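Local coordinates for putative polyphosphate kinase 2 family protein (Arthrobacter aurescens, PDB 3RHF), which probably acts as a polyphosphate kinase of the PPK2 family, moving phosphate between polyphosphate and nucleotides on a P-loop-type alpha/beta fold, at residues 146-149 against 150-154; 168-171 against 172-176; 192-195 against 196-200. All blocks are in the same frame, centred on the assembly; numbering follows the deposited sequence.

Interaction 1 (146-149 against 150-154); sequences VLIH and RVHGW
Trp154 turns the edge of its six-membered ring onto the face of the His149 imidazole, an edge-to-face pair with centroids 5.6 Å apart and planes at 83°. Its CE3 stands over the centre of the imidazole, 4.2 Å from His149 CD2. One face of the indole is covered near its rim by CB of His152, and one face of the His152 ring by CG1 of Val151. Ile148 adds its CG1, which lies 4.0 Å from His152 ND1.

The rings meet because the backbone folds back here and because both residues keep CG beside the backbone N (chi1 -63° in Trp154, -73° in His149). A Schellman motif closes the short helix: Trp154 N bonds to His149 O at 2.9 Å, and inside that loop Gly153 N bonds to Arg150 O. Gly153, with positive phi, is the C-prime residue. Before the turn, Val151 N to Leu147 O (3.0 Å) and His152 N to Ile148 O (3.1 Å) are straighter bonds.

Arg150, extended from CG to NE, carries its guanidinium off to a salt bridge with Asp226. Leu147, Ile148 and Val151 pack on helix 221-235, while Val146, His149 and Arg150 touch helix 157-176; His152 meets the Tyr220 ring edge-to-face.

Interaction 2 (168-171 against 172-176); sequences NDFE and SRLTE
The CD1 of Leu174, one turn later, sits over the face of the Phe170 ring in a CH-pi contact, 4.3 Å from the centroid and 26° off the normal. The nearest atoms of the pair are Leu174 CD1 and Phe170 CZ, 3.9 Å apart. At the ring's edge, near its plane, comes Arg173 NH2, with ring and guanidinium planes 57° apart, so the cation does not stack on the phenyl group.

Arg173 owes this place to bends at chi2 and chi3, which fold its guanidinium back over the preceding turn until one face rests on Phe170 CA. There NH1 forms a salt bridge with Asp169 OD2; the modelled separation of 2.5 Å is very short, and its exact length is doubtful. The carboxylate reaches it with CG anti to the backbone N (chi1 176°), and its oxygen meets the guanidinium at the edge. The other terminal nitrogen, NH2, pairs with Glu126, giving the arginine an acidic partner at each end.

Glu171 O is gripped twice by Thr175, by N at 3.0 Å and by the hydroxyl OG1 at 2.9 Å, the two donors approaching from opposite faces of the carbonyl plane. The buried carboxylate of Glu171 is satisfied by Lys183 and Tyr143.

This end of helix 157-176 lies against strand 179-187, where Glu171, Leu174 and Thr175 all touch Ile181. Phe170 reaches Ile125 in helix 123-126, and both Phe170 and Leu174 pack on Val129 in a loop.

Interaction 3 (192-195 against 196-200); sequences EQKK and RLIAR. With PO4 (phosphate ion), chain H.
Arg196 and Glu192 pair one helical turn apart on the more enclosed side of helix 190-202. Arg196 NE gives a hydrogen bond of 3.0 Å to Glu192 OE2, using the anti lone pair of OE2, which lies 15° out of the guanidinium plane; NH2 adds a weak bond to the same oxygen. The acid bends at chi2 (59°) to bring OE2 alongside, leaving the carboxylate and guanidinium planes 79° apart. Next to this pair, Gln193 lies beside Leu197, with OE1 3.5 Å from Leu197 CD1, and that same oxygen accepts from Arg218.

Lys194 and Ile198 run side by side, CG to CD1 at 3.9 Å, on a flank that, with Leu197, is covered by Ser289, Arg283 and Val286 of the second subunit. Only Lys195 and Ala199 face the open side. Further along, Arg200 NE binds O1 of a phosphate ion, probably from the crystallisation liquor, at 2.8 Å; Lys209 NZ also bonds to the ion.

The i, i+4 salt bridge orients Arg196 so that its outer nitrogens reach Ala247 O and Thr85 O, the latter in the P-loop between strand 75-82 and helix 88-98, tying helix 190-202 to that motif.

Overall arrangement
The three contacts follow one another along the chain on separate helices of one PPK2 family region, round a five-stranded parallel sheet, and none touches another. Interaction 1, on helix 148-151, is about 23 Å from interaction 2 and about 24 Å from interaction 3, centre to centre; helix 157-176, which carries interaction 2, is the next helix in the chain. Interactions 2 and 3 lie on opposite sides of the chain's centre, about 37 Å apart between centres. In interaction 3, Arg196 reaches the P-loop carbonyl of Thr85; a citrate about 6 Å from its side chain, like the phosphate, probably comes from the liquor but may mark a pocket. The second subunit also approaches there.

Interaction 1 (146-149 against 150-154)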
loop_
_atom_site.group_PDB
_atom_site.type_symbol
_atom_site.label_atom_id
_atom_site.label_comp_id
_atom_site.label_asym_id
_atom_site.label_seq_id
_atom_site.Cartn_x
_atom_site.Cartn_y
_atom_site.Cartn_z
ATOM N N VAL A 146 -5.543 19.953 -17.600
ATOM C CA VAL A 146 -6.404 20.278 -18.739
ATOM C C VAL A 146 -7.895 19.960 -18.536
ATOM O O VAL A 146 -8.646 19.896 -19.516
ATOM C CB VAL A 146 -5.936 19.588 -20.015
ATOM C CG1 VAL A 146 -4.559 20.051 -20.332
ATOM C CG2 VAL A 146 -6.030 18.066 -19.897
ATOM N N LEU A 147 -8.313 19.756 -17.289
ATOM C CA LEU A 147 -9.721 19.458 -16.987
ATOM C C LEU A 147 -10.311 20.566 -16.108
ATOM O O LEU A 147 -11.059 21.378 -16.572
ATOM C CB LEU A 147 -9.896 18.090 -16.304
ATOM C CG LEU A 147 -9.495 16.901 -17.168
ATOM C CD1 LEU A 147 -9.247 15.681 -16.322
ATOM C CD2 LEU A 147 -10.522 16.638 -18.274
ATOM N N ILE A 148 -9.955 20.585 -14.833
ATOM C CA ILE A 148 -10.487 21.547 -13.927
ATOM C C ILE A 148 -10.139 22.937 -14.502
ATOM O O ILE A 148 -11.002 23.798 -14.638
ATOM C CB ILE A 148 -10.011 21.252 -12.449
ATOM C CG1 ILE A 148 -10.857 22.038 -11.436
ATOM C CG2 ILE A 148 -8.584 21.593 -12.219
ATOM C CD1 ILE A 148 -10.737 21.520 -9.949
ATOM N N HIS A 149 -8.899 23.117 -14.932
ATOM C CA HIS A 149 -8.445 24.407 -15.449
ATOM C C HIS A 149 -9.253 24.825 -16.672
ATOM O O HIS A 149 -9.536 25.993 -16.867
ATOM C CB HIS A 149 -6.959 24.338 -15.811
ATOM C CG HIS A 149 -6.035 24.315 -14.628
ATOM N ND1 HIS A 149 -5.021 25.239 -14.457
ATOM C CD2 HIS A 149 -5.957 23.473 -13.572
ATOM C CE1 HIS A 149 -4.360 24.970 -13.345
ATOM N NE2 HIS A 149 -4.914 23.909 -12.784
ATOM N N ARG A 150 -9.635 23.873 -17.503
ATOM C CA ARG A 150 -10.440 24.208 -18.657
ATOM C C ARG A 150 -11.816 24.712 -18.228
ATOM O O ARG A 150 -12.174 25.857 -18.487
ATOM C CB ARG A 150 -10.568 23.001 -19.555
ATOM C CG ARG A 150 -11.337 23.284 -20.805
ATOM C CD ARG A 150 -11.162 22.134 -21.741
ATOM N NE ARG A 150 -11.572 22.436 -23.094
ATOM C CZ ARG A 150 -12.837 22.470 -23.514
ATOM N NH1 ARG A 150 -13.877 22.234 -22.682
ATOM N NH2 ARG A 150 -13.066 22.717 -24.793
ATOM N N VAL A 151 -12.559 23.844 -17.549
ATOM C CA VAL A 151 -13.877 24.144 -17.027
ATOM C C VAL A 151 -13.976 25.546 -16.449
ATOM O O VAL A 151 -14.894 26.286 -16.784
ATOM C CB VAL A 151 -14.267 23.169 -15.928
ATOM C CG1 VAL A 151 -15.652 23.528 -15.341
ATOM C CG2 VAL A 151 -14.286 21.764 -16.466
ATOM N N HIS A 152 -13.038 25.903 -15.587
ATOM C CA HIS A 152 -13.093 27.167 -14.860
ATOM C C HIS A 152 -12.330 28.350 -15.497
ATOM O O HIS A 152 -12.090 29.366 -14.848
ATOM C CB HIS A 152 -12.667 26.924 -13.416
ATOM C CG HIS A 152 -13.678 26.143 -12.638
ATOM N ND1 HIS A 152 -13.339 25.096 -11.811
ATOM C CD2 HIS A 152 -15.029 26.246 -12.581
ATOM C CE1 HIS A 152 -14.432 24.594 -11.267
ATOM N NE2 HIS A 152 -15.474 25.271 -11.723
ATOM N N GLY A 153 -12.000 28.227 -16.780
ATOM C CA GLY A 153 -11.314 29.296 -17.515
ATOM C C GLY A 153 -9.968 29.722 -16.951
ATOM O O GLY A 153 -9.545 30.861 -17.161
ATOM N N TRP A 154 -9.285 28.821 -16.243
ATOM C CA TRP A 154 -8.001 29.145 -15.619
ATOM C C TRP A 154 -6.829 28.989 -16.585
ATOM O O TRP A 154 -5.686 29.167 -16.189
ATOM C CB TRP A 154 -7.750 28.281 -14.384
ATOM C CG TRP A 154 -8.727 28.460 -13.244
ATOM C CD1 TRP A 154 -9.588 29.506 -13.042
ATOM C CD2 TRP A 154 -8.881 27.593 -12.113
ATOM N NE1 TRP A 154 -10.287 29.324 -11.883
ATOM C CE2 TRP A 154 -9.879 28.160 -11.289
ATOM C CE3 TRP A 154 -8.287 26.383 -11.728
ATOM C CZ2 TRP A 154 -10.300 27.556 -10.086
ATOM C CZ3 TRP A 154 -8.713 25.773 -10.537
ATOM C CH2 TRP A 154 -9.708 26.366 -9.728
#

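Interaction 2 (168-171 against 172-176)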
loop_
_atom_site.group_PDB
_atom_site.type_symbol
_atom_site.label_atom_id
_atom_site.label_comp_id
_atom_site.label_asym_id
_atom_site.label_seq_id
_atom_site.Cartn_x
_atom_site.Cartn_y
_atom_site.Cartn_z
ATOM N N ASN A 168 1.620 14.626 -24.206
ATOM C CA ASN A 168 1.987 13.620 -25.168
ATOM C C ASN A 168 3.492 13.403 -25.285
ATOM O O ASN A 168 3.941 12.258 -25.436
ATOM C CB ASN A 168 1.394 13.967 -26.518
ATOM C CG ASN A 168 -0.117 13.721 -26.574
ATOM O OD1 ASN A 168 -0.685 12.911 -25.806
ATOM N ND2 ASN A 168 -0.773 14.397 -27.487
ATOM N N ASP A 169 4.261 14.485 -25.190
ATOM C CA ASP A 169 5.721 14.435 -25.252
ATOM C C ASP A 169 6.275 13.761 -24.026
ATOM O O ASP A 169 7.133 12.888 -24.140
ATOM C CB ASP A 169 6.329 15.823 -25.350
ATOM C CG ASP A 169 7.879 15.791 -25.310
ATOM O OD1 ASP A 169 8.522 15.425 -26.342
ATOM O OD2 ASP A 169 8.484 16.130 -24.248
ATOM N N PHE A 170 5.744 14.147 -22.873
ATOM C CA PHE A 170 5.983 13.474 -21.602
ATOM C C PHE A 170 5.672 12.003 -21.618
ATOM O O PHE A 170 6.545 11.148 -21.320
ATOM C CB PHE A 170 5.120 14.117 -20.587
ATOM C CG PHE A 170 5.181 13.525 -19.259
ATOM C CD1 PHE A 170 6.376 13.456 -18.564
ATOM C CD2 PHE A 170 4.040 13.126 -18.639
ATOM C CE1 PHE A 170 6.422 12.946 -17.275
ATOM C CE2 PHE A 170 4.079 12.639 -17.338
ATOM C CZ PHE A 170 5.274 12.540 -16.667
ATOM N N GLU A 171 4.455 11.646 -21.973
ATOM C CA GLU A 171 4.145 10.205 -22.015
ATOM C C GLU A 171 5.073 9.465 -23.003
ATOM O O GLU A 171 5.452 8.331 -22.806
ATOM C CB GLU A 171 2.675 10.013 -22.346
ATOM C CG GLU A 171 1.841 10.467 -21.166
ATOM C CD GLU A 171 0.325 10.476 -21.414
ATOM O OE1 GLU A 171 -0.115 10.062 -22.534
ATOM O OE2 GLU A 171 -0.397 10.890 -20.445
ATOM N N SER A 172 5.435 10.136 -24.082
ATOM C CA SER A 172 6.325 9.554 -25.053
ATOM C C SER A 172 7.747 9.359 -24.461
ATOM O O SER A 172 8.419 8.372 -24.738
ATOM C CB SER A 172 6.332 10.423 -26.317
ATOM O OG SER A 172 7.404 10.043 -27.139
ATOM N N ARG A 173 8.190 10.271 -23.612
ATOM C CA ARG A 173 9.500 10.116 -22.999
ATOM C C ARG A 173 9.457 8.928 -22.050
ATOM O O ARG A 173 10.379 8.095 -22.032
ATOM C CB ARG A 173 9.938 11.402 -22.301
ATOM C CG ARG A 173 10.717 12.373 -23.223
ATOM C CD ARG A 173 10.365 13.898 -23.057
ATOM N NE ARG A 173 10.285 14.242 -21.646
ATOM C CZ ARG A 173 9.437 15.092 -21.097
ATOM N NH1 ARG A 173 8.579 15.764 -21.826
ATOM N NH2 ARG A 173 9.470 15.278 -19.779
ATOM N N LEU A 174 8.383 8.839 -21.268
ATOM C CA LEU A 174 8.283 7.764 -20.277
ATOM C C LEU A 174 8.257 6.386 -20.917
ATOM O O LEU A 174 8.886 5.453 -20.433
ATOM C CB LEU A 174 7.049 7.901 -19.402
ATOM C CG LEU A 174 7.006 9.030 -18.391
ATOM C CD1 LEU A 174 5.718 8.791 -17.588
ATOM C CD2 LEU A 174 8.238 9.155 -17.475
ATOM N N THR A 175 7.528 6.285 -22.010
ATOM C CA THR A 175 7.396 5.039 -22.754
ATOM C C THR A 175 8.743 4.614 -23.336
ATOM O O THR A 175 9.123 3.495 -23.251
ATOM C CB THR A 175 6.363 5.190 -23.863
ATOM O OG1 THR A 175 5.100 5.476 -23.277
ATOM C CG2 THR A 175 6.248 3.913 -24.640
ATOM N N GLU A 176 9.480 5.552 -23.869
ATOM C CA GLU A 176 10.803 5.275 -24.378
ATOM C C GLU A 176 11.768 4.834 -23.277
ATOM O O GLU A 176 12.566 3.975 -23.479
ATOM C CB GLU A 176 11.274 6.553 -25.073
ATOM C CG GLU A 176 12.709 6.626 -25.438
ATOM C CD GLU A 176 12.959 7.827 -26.382
ATOM O OE1 GLU A 176 13.650 7.615 -27.424
ATOM O OE2 GLU A 176 12.426 8.948 -26.078
#

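Interaction 3 (192-195 against 196-200)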
loop_
_atom_site.group_PDB
_atom_site.type_symbol
_atom_site.label_atom_id
_atom_site.label_comp_id
_atom_site.label_asym_id
_atom_site.label_seq_id
_atom_site.Cartn_x
_atom_site.Cartn_y
_atom_site.Cartn_z
ATOM N N GLU A 192 -25.892 8.680 -11.227
ATOM C CA GLU A 192 -25.078 7.845 -10.332
ATOM C C GLU A 192 -24.316 8.684 -9.297
ATOM O O GLU A 192 -24.256 8.300 -8.129
ATOM C CB GLU A 192 -24.094 6.969 -11.118
ATOM C CG GLU A 192 -23.445 5.850 -10.299
ATOM C CD GLU A 192 -24.434 4.856 -9.685
ATOM O OE1 GLU A 192 -25.492 4.579 -10.282
ATOM O OE2 GLU A 192 -24.142 4.346 -8.588
ATOM N N GLN A 193 -23.747 9.815 -9.715
ATOM C CA GLN A 193 -23.067 10.672 -8.755
ATOM C C GLN A 193 -24.047 11.147 -7.666
ATOM O O GLN A 193 -23.738 11.123 -6.465
ATOM C CB GLN A 193 -22.479 11.882 -9.441
ATOM C CG GLN A 193 -21.232 12.332 -8.868
ATOM C CD GLN A 193 -21.171 13.803 -8.559
ATOM O OE1 GLN A 193 -22.178 14.402 -8.233
ATOM N NE2 GLN A 193 -19.937 14.374 -8.560
ATOM N N LYS A 194 -25.220 11.585 -8.109
ATOM C CA LYS A 194 -26.279 12.027 -7.207
ATOM C C LYS A 194 -26.653 10.908 -6.242
ATOM O O LYS A 194 -26.710 11.117 -5.040
ATOM C CB LYS A 194 -27.497 12.547 -7.992
ATOM C CG LYS A 194 -28.734 12.754 -7.145
ATOM C CD LYS A 194 -29.650 13.919 -7.617
ATOM C CE LYS A 194 -30.349 13.689 -8.954
ATOM N NZ LYS A 194 -31.326 14.826 -9.238
ATOM N N LYS A 195 -26.868 9.715 -6.779
ATOM C CA LYS A 195 -27.173 8.549 -5.956
ATOM C C LYS A 195 -26.065 8.312 -4.921
ATOM O O LYS A 195 -26.324 7.979 -3.775
ATOM C CB LYS A 195 -27.338 7.337 -6.868
ATOM C CG LYS A 195 -28.077 6.136 -6.252
ATOM C CD LYS A 195 -27.942 4.834 -7.107
ATOM C CE LYS A 195 -28.057 3.491 -6.293
ATOM N NZ LYS A 195 -27.561 2.299 -7.123
ATOM N N ARG A 196 -24.818 8.512 -5.324
ATOM C CA ARG A 196 -23.711 8.288 -4.422
ATOM C C ARG A 196 -23.584 9.372 -3.341
ATOM O O ARG A 196 -23.319 9.030 -2.187
ATOM C CB ARG A 196 -22.394 8.027 -5.187
ATOM C CG ARG A 196 -22.443 6.687 -5.881
ATOM C CD ARG A 196 -21.254 6.388 -6.748
ATOM N NE ARG A 196 -21.476 5.191 -7.568
ATOM C CZ ARG A 196 -20.530 4.572 -8.275
ATOM N NH1 ARG A 196 -19.274 5.000 -8.261
ATOM N NH2 ARG A 196 -20.829 3.564 -9.036
ATOM N N LEU A 197 -23.765 10.645 -3.687
ATOM C CA LEU A 197 -23.675 11.698 -2.665
ATOM C C LEU A 197 -24.810 11.543 -1.666
ATOM O O LEU A 197 -24.617 11.722 -0.450
ATOM C CB LEU A 197 -23.707 13.084 -3.270
ATOM C CG LEU A 197 -22.495 13.503 -4.083
ATOM C CD1 LEU A 197 -22.847 14.757 -4.839
ATOM C CD2 LEU A 197 -21.274 13.724 -3.196
ATOM N N ILE A 198 -25.985 11.174 -2.162
ATOM C CA ILE A 198 -27.109 10.932 -1.271
ATOM C C ILE A 198 -26.801 9.803 -0.309
ATOM O O ILE A 198 -27.083 9.902 0.878
ATOM C CB ILE A 198 -28.391 10.595 -2.040
ATOM C CG1 ILE A 198 -29.034 11.857 -2.595
ATOM C CG2 ILE A 198 -29.404 9.908 -1.112
ATOM C CD1 ILE A 198 -30.156 11.547 -3.668
ATOM N N ALA A 199 -26.223 8.718 -0.833
ATOM C CA ALA A 199 -25.807 7.593 0.032
ATOM C C ALA A 199 -24.784 8.029 1.100
ATOM O O ALA A 199 -24.844 7.580 2.245
ATOM C CB ALA A 199 -25.328 6.406 -0.777
ATOM N N ARG A 200 -23.908 8.971 0.799
ATOM C CA ARG A 200 -23.027 9.437 1.877
ATOM C C ARG A 200 -23.789 10.146 2.985
ATOM O O ARG A 200 -23.499 9.966 4.188
ATOM C CB ARG A 200 -21.961 10.356 1.348
ATOM C CG ARG A 200 -21.121 9.669 0.335
ATOM C CD ARG A 200 -19.889 10.431 0.066
ATOM N NE ARG A 200 -18.954 9.691 -0.762
ATOM C CZ ARG A 200 -17.956 10.286 -1.396
ATOM N NH1 ARG A 200 -17.826 11.606 -1.304
ATOM N NH2 ARG A 200 -17.101 9.581 -2.134
HETATM P P PO4 H . -17.970 5.665 -0.745
HETATM O O1 PO4 H . -18.861 6.884 -0.482
HETATM O O2 PO4 H . -17.600 5.082 0.604
HETATM O O3 PO4 H . -18.701 4.527 -1.440
HETATM O O4 PO4 H . -16.788 6.092 -1.618
#